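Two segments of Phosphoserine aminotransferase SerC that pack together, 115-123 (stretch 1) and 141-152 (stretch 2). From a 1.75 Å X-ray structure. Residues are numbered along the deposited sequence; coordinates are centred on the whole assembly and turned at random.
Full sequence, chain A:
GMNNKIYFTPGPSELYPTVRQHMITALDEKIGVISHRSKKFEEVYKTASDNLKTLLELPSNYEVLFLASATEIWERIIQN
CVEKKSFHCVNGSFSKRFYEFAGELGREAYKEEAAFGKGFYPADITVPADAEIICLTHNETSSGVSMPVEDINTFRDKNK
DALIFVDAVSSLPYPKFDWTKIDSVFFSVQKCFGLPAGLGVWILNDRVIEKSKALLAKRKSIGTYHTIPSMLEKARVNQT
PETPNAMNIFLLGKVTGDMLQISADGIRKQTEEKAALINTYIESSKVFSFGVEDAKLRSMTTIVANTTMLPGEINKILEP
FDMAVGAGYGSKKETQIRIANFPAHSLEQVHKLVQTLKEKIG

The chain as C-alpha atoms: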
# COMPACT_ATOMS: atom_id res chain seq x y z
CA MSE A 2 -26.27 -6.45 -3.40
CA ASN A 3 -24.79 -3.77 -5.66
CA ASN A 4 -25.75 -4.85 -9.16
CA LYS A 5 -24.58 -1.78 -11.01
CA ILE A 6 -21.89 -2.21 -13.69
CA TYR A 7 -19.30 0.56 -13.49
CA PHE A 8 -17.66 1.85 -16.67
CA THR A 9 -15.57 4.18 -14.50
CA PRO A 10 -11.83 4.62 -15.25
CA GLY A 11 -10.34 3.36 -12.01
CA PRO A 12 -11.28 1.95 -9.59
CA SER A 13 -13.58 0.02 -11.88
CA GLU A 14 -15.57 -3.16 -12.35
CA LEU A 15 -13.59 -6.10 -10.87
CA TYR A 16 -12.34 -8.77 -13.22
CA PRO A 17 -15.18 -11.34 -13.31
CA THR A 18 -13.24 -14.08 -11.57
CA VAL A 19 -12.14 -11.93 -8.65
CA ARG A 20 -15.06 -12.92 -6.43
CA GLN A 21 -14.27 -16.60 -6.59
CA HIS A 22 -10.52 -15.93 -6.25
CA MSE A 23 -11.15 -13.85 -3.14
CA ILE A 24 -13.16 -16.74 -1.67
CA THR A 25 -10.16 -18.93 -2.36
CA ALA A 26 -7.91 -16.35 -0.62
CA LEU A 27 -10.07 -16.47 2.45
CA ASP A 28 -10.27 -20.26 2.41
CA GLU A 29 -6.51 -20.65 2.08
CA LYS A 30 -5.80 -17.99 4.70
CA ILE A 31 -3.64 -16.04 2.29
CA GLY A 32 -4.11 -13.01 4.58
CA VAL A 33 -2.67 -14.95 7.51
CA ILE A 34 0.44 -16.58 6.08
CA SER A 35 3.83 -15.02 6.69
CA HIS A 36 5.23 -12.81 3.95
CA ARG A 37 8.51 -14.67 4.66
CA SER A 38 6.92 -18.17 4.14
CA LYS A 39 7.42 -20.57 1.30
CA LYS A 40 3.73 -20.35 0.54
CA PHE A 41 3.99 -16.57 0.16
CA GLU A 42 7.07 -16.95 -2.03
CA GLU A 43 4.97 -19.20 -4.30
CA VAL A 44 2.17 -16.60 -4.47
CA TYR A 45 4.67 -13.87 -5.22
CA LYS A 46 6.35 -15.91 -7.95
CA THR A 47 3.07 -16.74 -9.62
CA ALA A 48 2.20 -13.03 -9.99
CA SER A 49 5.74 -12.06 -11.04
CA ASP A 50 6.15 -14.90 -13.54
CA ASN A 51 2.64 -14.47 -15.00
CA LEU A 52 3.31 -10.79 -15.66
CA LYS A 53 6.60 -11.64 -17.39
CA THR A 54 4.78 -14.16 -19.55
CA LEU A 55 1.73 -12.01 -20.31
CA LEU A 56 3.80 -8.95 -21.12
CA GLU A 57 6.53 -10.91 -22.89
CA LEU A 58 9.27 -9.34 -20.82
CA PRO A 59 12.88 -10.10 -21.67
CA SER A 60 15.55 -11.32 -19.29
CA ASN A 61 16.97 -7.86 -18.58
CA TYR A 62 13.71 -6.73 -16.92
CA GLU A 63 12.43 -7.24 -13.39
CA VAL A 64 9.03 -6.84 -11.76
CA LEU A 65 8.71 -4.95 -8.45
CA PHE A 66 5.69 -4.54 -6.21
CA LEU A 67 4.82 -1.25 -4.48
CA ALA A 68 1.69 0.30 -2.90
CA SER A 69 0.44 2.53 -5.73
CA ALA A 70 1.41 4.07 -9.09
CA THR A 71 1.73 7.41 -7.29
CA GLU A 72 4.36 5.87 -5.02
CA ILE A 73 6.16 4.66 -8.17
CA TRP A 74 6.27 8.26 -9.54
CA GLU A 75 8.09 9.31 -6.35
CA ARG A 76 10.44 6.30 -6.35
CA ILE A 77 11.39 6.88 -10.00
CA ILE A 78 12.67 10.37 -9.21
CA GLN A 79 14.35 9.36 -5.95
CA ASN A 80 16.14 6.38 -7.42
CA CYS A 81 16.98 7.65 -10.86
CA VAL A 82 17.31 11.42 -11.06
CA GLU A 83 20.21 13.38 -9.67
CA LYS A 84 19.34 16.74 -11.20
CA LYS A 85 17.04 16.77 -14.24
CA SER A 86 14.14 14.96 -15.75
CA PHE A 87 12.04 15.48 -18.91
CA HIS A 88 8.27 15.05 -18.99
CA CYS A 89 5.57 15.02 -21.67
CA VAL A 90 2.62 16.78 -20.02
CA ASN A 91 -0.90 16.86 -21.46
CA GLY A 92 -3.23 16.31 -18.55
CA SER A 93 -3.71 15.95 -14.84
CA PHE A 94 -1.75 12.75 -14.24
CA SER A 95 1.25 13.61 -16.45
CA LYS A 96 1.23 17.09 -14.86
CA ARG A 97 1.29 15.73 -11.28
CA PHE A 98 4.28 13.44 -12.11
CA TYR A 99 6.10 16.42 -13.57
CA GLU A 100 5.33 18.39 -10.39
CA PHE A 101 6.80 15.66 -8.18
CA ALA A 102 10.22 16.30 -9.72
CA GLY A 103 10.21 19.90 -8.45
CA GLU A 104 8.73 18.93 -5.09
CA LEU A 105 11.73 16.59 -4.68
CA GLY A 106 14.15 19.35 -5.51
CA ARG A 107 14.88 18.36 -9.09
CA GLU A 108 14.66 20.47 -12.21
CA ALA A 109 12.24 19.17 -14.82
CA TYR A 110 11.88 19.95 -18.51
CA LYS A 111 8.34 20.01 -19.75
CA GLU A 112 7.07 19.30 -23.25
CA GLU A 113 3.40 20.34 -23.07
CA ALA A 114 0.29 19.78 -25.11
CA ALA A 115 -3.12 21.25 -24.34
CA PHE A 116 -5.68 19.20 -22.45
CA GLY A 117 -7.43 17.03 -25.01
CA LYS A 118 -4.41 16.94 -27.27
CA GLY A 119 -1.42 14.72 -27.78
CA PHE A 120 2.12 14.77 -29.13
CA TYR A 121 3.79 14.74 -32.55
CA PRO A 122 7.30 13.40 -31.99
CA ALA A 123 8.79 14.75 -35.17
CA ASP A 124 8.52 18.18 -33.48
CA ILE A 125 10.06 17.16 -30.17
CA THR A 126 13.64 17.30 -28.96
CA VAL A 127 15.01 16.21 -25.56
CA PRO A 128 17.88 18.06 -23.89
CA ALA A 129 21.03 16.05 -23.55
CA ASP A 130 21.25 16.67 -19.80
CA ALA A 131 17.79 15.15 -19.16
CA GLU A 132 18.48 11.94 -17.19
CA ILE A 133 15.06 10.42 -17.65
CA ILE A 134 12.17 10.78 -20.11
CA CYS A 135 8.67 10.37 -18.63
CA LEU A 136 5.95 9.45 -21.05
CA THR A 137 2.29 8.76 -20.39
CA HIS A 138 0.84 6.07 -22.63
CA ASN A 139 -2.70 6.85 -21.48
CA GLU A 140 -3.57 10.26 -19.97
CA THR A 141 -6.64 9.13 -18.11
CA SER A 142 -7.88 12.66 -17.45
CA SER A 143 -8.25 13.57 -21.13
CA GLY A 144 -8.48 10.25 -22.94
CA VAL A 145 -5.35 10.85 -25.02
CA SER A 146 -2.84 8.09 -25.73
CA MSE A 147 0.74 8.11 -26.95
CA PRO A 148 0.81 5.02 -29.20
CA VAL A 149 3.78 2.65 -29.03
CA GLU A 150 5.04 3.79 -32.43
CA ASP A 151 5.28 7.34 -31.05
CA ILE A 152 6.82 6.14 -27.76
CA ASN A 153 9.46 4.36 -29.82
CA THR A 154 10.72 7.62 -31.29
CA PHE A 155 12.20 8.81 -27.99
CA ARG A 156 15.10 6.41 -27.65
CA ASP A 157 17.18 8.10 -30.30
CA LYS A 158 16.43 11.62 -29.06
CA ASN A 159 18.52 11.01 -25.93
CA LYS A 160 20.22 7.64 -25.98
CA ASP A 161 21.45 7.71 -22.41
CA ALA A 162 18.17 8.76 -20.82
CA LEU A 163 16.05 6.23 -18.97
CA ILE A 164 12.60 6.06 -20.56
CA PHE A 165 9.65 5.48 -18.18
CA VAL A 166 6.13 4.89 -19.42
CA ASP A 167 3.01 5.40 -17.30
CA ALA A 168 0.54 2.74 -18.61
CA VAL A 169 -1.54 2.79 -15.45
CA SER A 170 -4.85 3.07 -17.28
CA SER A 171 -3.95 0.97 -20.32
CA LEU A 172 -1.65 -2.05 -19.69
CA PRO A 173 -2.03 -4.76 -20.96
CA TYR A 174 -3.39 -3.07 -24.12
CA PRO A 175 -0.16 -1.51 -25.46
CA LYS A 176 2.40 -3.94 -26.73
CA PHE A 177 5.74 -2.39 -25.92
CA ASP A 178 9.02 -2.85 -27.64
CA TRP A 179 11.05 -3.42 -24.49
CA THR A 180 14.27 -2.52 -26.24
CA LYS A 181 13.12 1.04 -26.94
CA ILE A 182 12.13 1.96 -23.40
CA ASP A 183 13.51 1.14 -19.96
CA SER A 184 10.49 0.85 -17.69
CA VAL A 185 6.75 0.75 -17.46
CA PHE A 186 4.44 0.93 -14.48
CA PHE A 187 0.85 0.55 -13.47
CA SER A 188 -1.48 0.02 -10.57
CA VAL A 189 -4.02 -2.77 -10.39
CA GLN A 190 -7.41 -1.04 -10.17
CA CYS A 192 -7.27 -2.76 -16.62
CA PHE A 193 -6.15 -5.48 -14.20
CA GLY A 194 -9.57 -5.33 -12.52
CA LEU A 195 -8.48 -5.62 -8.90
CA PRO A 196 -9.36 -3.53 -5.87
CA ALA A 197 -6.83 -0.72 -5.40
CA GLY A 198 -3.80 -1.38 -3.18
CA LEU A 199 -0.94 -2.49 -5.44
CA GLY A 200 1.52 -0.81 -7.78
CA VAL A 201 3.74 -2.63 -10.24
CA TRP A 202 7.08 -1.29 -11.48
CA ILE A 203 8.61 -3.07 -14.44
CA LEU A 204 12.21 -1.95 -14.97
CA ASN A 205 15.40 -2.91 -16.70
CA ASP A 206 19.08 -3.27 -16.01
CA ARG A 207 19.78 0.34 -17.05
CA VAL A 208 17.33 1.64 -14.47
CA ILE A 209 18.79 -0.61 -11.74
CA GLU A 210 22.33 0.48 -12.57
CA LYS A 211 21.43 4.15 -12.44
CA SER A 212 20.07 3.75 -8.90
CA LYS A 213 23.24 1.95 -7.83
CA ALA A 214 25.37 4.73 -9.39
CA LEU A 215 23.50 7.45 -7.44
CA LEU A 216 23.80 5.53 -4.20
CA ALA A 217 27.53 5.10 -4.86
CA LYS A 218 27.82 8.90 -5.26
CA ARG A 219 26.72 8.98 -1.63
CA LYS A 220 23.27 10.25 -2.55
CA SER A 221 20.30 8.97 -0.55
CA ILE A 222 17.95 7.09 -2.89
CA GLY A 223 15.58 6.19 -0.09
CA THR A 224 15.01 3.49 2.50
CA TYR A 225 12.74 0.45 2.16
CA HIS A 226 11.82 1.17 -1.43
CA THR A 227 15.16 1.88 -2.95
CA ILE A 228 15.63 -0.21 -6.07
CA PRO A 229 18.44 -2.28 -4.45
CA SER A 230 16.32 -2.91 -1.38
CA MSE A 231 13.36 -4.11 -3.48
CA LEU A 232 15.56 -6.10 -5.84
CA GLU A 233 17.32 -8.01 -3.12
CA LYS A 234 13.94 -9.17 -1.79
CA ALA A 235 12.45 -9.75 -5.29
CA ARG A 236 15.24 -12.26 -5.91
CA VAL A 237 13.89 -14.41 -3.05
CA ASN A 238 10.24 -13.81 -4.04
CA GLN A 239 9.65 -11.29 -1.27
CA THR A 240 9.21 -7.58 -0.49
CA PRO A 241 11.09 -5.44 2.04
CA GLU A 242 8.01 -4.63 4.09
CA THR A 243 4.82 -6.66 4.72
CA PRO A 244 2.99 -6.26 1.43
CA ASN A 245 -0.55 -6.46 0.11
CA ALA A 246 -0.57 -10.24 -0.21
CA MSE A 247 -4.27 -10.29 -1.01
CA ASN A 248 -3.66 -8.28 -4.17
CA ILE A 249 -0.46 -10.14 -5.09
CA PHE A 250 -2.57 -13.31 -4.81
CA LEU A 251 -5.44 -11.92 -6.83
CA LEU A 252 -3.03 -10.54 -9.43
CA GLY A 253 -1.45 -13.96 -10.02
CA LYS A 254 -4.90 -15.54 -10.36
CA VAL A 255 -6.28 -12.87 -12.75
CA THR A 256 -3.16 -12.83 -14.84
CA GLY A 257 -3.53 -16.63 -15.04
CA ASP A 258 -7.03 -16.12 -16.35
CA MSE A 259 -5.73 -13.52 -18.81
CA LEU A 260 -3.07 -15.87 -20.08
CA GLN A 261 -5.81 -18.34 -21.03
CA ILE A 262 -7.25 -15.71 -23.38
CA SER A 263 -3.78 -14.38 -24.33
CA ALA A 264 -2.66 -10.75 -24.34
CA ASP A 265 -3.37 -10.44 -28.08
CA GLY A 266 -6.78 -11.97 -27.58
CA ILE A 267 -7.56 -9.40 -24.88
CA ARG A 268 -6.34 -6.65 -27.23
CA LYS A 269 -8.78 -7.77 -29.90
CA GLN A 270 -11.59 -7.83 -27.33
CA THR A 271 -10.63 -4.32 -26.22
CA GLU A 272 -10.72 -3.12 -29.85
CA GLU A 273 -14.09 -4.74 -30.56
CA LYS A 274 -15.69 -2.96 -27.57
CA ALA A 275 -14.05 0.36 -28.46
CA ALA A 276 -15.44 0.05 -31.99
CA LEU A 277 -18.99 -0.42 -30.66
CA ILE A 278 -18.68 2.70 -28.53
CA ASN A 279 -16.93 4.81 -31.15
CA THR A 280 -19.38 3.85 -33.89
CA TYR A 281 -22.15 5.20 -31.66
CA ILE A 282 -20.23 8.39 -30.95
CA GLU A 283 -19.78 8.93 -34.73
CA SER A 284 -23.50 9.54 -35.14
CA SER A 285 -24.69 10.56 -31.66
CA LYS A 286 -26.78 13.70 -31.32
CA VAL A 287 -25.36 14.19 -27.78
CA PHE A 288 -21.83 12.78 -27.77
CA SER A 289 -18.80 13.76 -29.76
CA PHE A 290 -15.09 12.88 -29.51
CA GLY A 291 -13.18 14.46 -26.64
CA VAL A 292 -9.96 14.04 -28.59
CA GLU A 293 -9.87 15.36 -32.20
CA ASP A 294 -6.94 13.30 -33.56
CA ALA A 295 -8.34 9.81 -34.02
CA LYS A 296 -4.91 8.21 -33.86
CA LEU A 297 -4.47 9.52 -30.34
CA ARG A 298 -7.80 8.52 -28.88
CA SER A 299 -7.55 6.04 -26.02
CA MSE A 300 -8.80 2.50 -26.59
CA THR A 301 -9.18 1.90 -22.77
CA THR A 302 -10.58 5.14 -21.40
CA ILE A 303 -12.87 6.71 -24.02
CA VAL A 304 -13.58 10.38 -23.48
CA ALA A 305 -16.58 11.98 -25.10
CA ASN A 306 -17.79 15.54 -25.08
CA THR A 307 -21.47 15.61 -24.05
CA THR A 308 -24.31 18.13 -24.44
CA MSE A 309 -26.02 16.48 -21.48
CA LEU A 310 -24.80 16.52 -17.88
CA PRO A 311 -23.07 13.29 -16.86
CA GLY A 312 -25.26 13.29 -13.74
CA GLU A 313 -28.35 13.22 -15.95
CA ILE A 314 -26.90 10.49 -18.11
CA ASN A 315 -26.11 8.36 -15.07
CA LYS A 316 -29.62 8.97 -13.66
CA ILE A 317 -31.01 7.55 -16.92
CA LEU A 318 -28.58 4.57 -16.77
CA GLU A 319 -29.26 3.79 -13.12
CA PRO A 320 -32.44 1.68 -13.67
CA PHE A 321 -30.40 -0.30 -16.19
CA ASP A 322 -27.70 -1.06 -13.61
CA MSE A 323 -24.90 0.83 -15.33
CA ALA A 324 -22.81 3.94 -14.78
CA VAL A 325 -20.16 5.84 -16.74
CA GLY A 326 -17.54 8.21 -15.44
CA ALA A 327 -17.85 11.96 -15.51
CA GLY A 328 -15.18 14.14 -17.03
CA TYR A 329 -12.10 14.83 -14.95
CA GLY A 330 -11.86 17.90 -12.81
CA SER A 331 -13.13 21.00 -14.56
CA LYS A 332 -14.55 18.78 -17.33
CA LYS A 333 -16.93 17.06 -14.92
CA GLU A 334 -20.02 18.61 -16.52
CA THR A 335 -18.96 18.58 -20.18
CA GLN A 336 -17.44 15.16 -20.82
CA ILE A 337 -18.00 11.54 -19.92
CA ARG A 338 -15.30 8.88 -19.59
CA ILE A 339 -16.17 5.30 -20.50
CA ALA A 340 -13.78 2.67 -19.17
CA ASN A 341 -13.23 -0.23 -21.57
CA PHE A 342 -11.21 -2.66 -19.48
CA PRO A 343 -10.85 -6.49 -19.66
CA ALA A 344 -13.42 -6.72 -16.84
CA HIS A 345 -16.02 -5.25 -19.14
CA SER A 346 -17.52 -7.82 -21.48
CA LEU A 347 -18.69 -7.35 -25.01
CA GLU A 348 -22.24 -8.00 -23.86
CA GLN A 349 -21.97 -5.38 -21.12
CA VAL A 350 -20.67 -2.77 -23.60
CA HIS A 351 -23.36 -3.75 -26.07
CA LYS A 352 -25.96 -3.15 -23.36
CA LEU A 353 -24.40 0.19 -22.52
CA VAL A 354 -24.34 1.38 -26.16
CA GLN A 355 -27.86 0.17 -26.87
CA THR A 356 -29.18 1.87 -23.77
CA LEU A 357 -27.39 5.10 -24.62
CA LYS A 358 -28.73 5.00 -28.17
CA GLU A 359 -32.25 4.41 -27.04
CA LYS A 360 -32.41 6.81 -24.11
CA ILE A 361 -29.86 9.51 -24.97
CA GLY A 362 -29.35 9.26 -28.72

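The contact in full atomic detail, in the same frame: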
# COMPACT_ATOMS: atom_id res chain seq x y z
N ALA A 115 -1.87 20.84 -24.99
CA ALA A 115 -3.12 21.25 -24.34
C ALA A 115 -3.94 20.05 -23.91
O ALA A 115 -3.88 18.98 -24.51
CB ALA A 115 -3.97 22.13 -25.30
N PHE A 116 -4.75 20.25 -22.89
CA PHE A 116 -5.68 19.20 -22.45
C PHE A 116 -6.56 18.82 -23.62
O PHE A 116 -7.21 19.69 -24.25
CB PHE A 116 -6.53 19.69 -21.27
CG PHE A 116 -7.39 18.61 -20.64
CD1 PHE A 116 -8.64 18.35 -21.14
CD2 PHE A 116 -6.96 17.91 -19.53
CE1 PHE A 116 -9.45 17.38 -20.56
CE2 PHE A 116 -7.75 16.95 -18.95
CZ PHE A 116 -9.00 16.69 -19.45
N GLY A 117 -6.61 17.54 -23.92
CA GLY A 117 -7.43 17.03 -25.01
C GLY A 117 -6.62 16.77 -26.25
O GLY A 117 -7.10 16.21 -27.24
N LYS A 118 -5.35 17.16 -26.17
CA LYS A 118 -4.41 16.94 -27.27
C LYS A 118 -3.25 16.05 -26.89
O LYS A 118 -2.96 15.79 -25.73
CB LYS A 118 -3.89 18.27 -27.83
CG LYS A 118 -4.97 19.06 -28.53
CD LYS A 118 -4.49 20.38 -28.98
CE LYS A 118 -5.56 21.05 -29.84
NZ LYS A 118 -5.07 22.38 -30.32
N GLY A 119 -2.57 15.59 -27.93
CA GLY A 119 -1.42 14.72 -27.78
C GLY A 119 -0.18 15.30 -28.41
O GLY A 119 -0.09 16.51 -28.70
N PHE A 120 0.78 14.41 -28.64
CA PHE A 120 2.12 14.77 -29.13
C PHE A 120 2.46 14.24 -30.51
O PHE A 120 2.01 13.17 -30.93
CB PHE A 120 3.17 14.25 -28.13
CG PHE A 120 3.05 14.88 -26.78
CD1 PHE A 120 3.59 16.14 -26.54
CD2 PHE A 120 2.33 14.26 -25.76
CE1 PHE A 120 3.43 16.73 -25.29
CE2 PHE A 120 2.17 14.87 -24.53
CZ PHE A 120 2.73 16.10 -24.30
N TYR A 121 3.31 15.02 -31.17
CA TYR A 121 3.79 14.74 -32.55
C TYR A 121 5.32 14.72 -32.46
O TYR A 121 5.96 15.77 -32.46
CB TYR A 121 3.23 15.75 -33.58
CG TYR A 121 1.73 15.69 -33.51
CD1 TYR A 121 1.02 14.73 -34.21
CD2 TYR A 121 1.04 16.50 -32.64
CE1 TYR A 121 -0.36 14.63 -34.08
CE2 TYR A 121 -0.37 16.40 -32.49
CZ TYR A 121 -1.04 15.46 -33.22
OH TYR A 121 -2.42 15.34 -33.09
N PRO A 122 5.89 13.53 -32.32
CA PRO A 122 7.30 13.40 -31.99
C PRO A 122 8.27 14.04 -32.93
O PRO A 122 9.36 14.40 -32.52
CB PRO A 122 7.52 11.88 -32.00
CG PRO A 122 6.23 11.30 -31.66
CD PRO A 122 5.20 12.22 -32.23
N ALA A 123 7.88 14.18 -34.17
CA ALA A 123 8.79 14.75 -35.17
C ALA A 123 9.22 16.15 -34.72
O ALA A 123 10.31 16.61 -35.04
CB ALA A 123 8.10 14.81 -36.54
N THR A 141 -5.30 9.53 -18.54
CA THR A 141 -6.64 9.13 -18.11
C THR A 141 -7.60 10.32 -17.95
O THR A 141 -8.82 10.19 -18.10
CB THR A 141 -6.56 8.38 -16.77
OG1 THR A 141 -5.41 7.53 -16.76
CG2 THR A 141 -7.83 7.54 -16.51
N SER A 142 -7.04 11.48 -17.65
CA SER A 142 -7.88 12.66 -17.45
C SER A 142 -8.53 13.16 -18.74
O SER A 142 -9.68 13.61 -18.73
CB SER A 142 -7.10 13.82 -16.80
OG SER A 142 -6.02 14.26 -17.59
N SER A 143 -7.81 13.00 -19.85
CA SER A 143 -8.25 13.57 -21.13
C SER A 143 -8.62 12.57 -22.20
O SER A 143 -9.23 12.92 -23.20
CB SER A 143 -7.14 14.46 -21.68
OG SER A 143 -6.03 13.67 -22.05
N GLY A 144 -8.23 11.32 -21.98
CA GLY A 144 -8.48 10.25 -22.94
C GLY A 144 -7.54 10.21 -24.14
O GLY A 144 -7.86 9.64 -25.19
N VAL A 145 -6.38 10.84 -23.99
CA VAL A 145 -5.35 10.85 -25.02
C VAL A 145 -4.26 9.82 -24.75
O VAL A 145 -3.72 9.72 -23.65
CB VAL A 145 -4.68 12.24 -25.17
CG1 VAL A 145 -3.50 12.20 -26.25
CG2 VAL A 145 -5.74 13.34 -25.56
N SER A 146 -3.95 9.05 -25.79
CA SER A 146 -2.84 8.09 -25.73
C SER A 146 -1.65 8.56 -26.53
O SER A 146 -1.76 9.40 -27.42
CB SER A 146 -3.25 6.72 -26.27
OG SER A 146 -4.32 6.12 -25.54
N MSE A 147 -0.51 8.01 -26.17
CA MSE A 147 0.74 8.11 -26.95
C MSE A 147 1.02 6.69 -27.45
O MSE A 147 1.57 5.86 -26.71
CB MSE A 147 1.93 8.60 -26.15
CG MSE A 147 3.12 8.76 -27.05
SE MSE A 147 4.73 9.36 -26.16
CE MSE A 147 4.47 11.31 -26.30
N PRO A 148 0.61 6.38 -28.68
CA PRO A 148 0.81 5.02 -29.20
C PRO A 148 2.26 4.56 -29.17
O PRO A 148 3.17 5.37 -29.19
CB PRO A 148 0.31 5.12 -30.62
CG PRO A 148 -0.73 6.16 -30.57
CD PRO A 148 -0.15 7.20 -29.64
N VAL A 149 2.44 3.24 -29.14
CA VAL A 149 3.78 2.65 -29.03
C VAL A 149 4.72 3.15 -30.12
O VAL A 149 5.89 3.42 -29.86
CB VAL A 149 3.71 1.10 -28.94
CG1 VAL A 149 5.09 0.46 -29.07
CG2 VAL A 149 3.05 0.69 -27.59
N GLU A 150 4.19 3.34 -31.33
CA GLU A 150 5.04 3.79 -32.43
C GLU A 150 5.60 5.17 -32.13
O GLU A 150 6.73 5.49 -32.51
CB GLU A 150 4.31 3.77 -33.79
CG GLU A 150 3.10 4.68 -33.91
CD GLU A 150 2.44 4.59 -35.28
OE1 GLU A 150 3.04 3.96 -36.18
OE2 GLU A 150 1.34 5.17 -35.44
N ASP A 151 4.82 5.97 -31.42
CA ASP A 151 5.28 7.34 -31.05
C ASP A 151 6.26 7.24 -29.87
O ASP A 151 7.29 7.92 -29.81
CB ASP A 151 4.10 8.26 -30.73
CG ASP A 151 3.27 8.66 -31.97
OD1 ASP A 151 3.72 8.48 -33.13
OD2 ASP A 151 2.17 9.18 -31.75
N ILE A 152 5.93 6.37 -28.92
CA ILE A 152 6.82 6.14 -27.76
C ILE A 152 8.23 5.75 -28.25
O ILE A 152 9.26 6.18 -27.71
CB ILE A 152 6.25 5.03 -26.84
CG1 ILE A 152 5.02 5.63 -26.12
CG2 ILE A 152 7.32 4.51 -25.81
CD1 ILE A 152 4.32 4.83 -25.13
O HOH W 1 -4.54 15.65 -23.30
O HOH W 2 0.16 11.53 -27.70
O HOH W 3 1.95 10.77 -29.59
O HOH W 4 1.51 11.50 -33.15

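Stretch 1 opens with a type II beta turn from A115 to K118, closed by the bond from K118 N to A115 O at 2.9 Å. The chain then runs extended to P122, where a 3-10 segment begins. Stretch 2 passes beside it and then enters a helix at V149, with P148 at the N-cap position. CA atoms come closest at G117 and S143 (5.3 Å), G119 and V145 (6.2 Å), and P122 and D151 (6.5 Å). No direct hydrogen bond crosses between the stretches. Packing and bridging waters join them, and 441 Å² is buried.

G117 has phi 100°, where a CB would jam against the preceding carbonyl oxygen, so glycine fits the turn. At G119 a CB would point toward stretch 2 and lie 3.0 Å from V145 CG1. Its absence lets V145 CG1 approach G119 CA to 3.6 Å. V145 CG2 also packs 3.6 Å from G117 O.

The F116 ring reaches S142 and S143. S143 CB sits over one ring face, 3.7 Å from the centroid, in a CH-pi contact. S143 OG also accepts a weak bond from V145 N (3.4 Å).

Water 1 links three groups. It accepts from G117 N (2.9 Å) and S143 OG (2.8 Å) to its O, and donates from its O to K118 O (2.9 Å). Water 2 joins F120 N to S146 O, accepting from the first and donating to the second.

F120 is buried, and its CA-to-CB bond points toward stretch 2. Its CD2 meets CE of selenomethionine M147 at 3.7 Å, an apolar contact. M147 runs out with chi1 and chi2 both t, and chi3 (m) turns its CE. P122 CG packs on D151 CB at 3.8 Å. F120 O and D151 OD2 are 4.1 Å apart, and waters 3 and 4 each donate to both. The waters let two acceptors lie close without a donor between them in the protein; D151 OD2 is also bonded elsewhere in the structure.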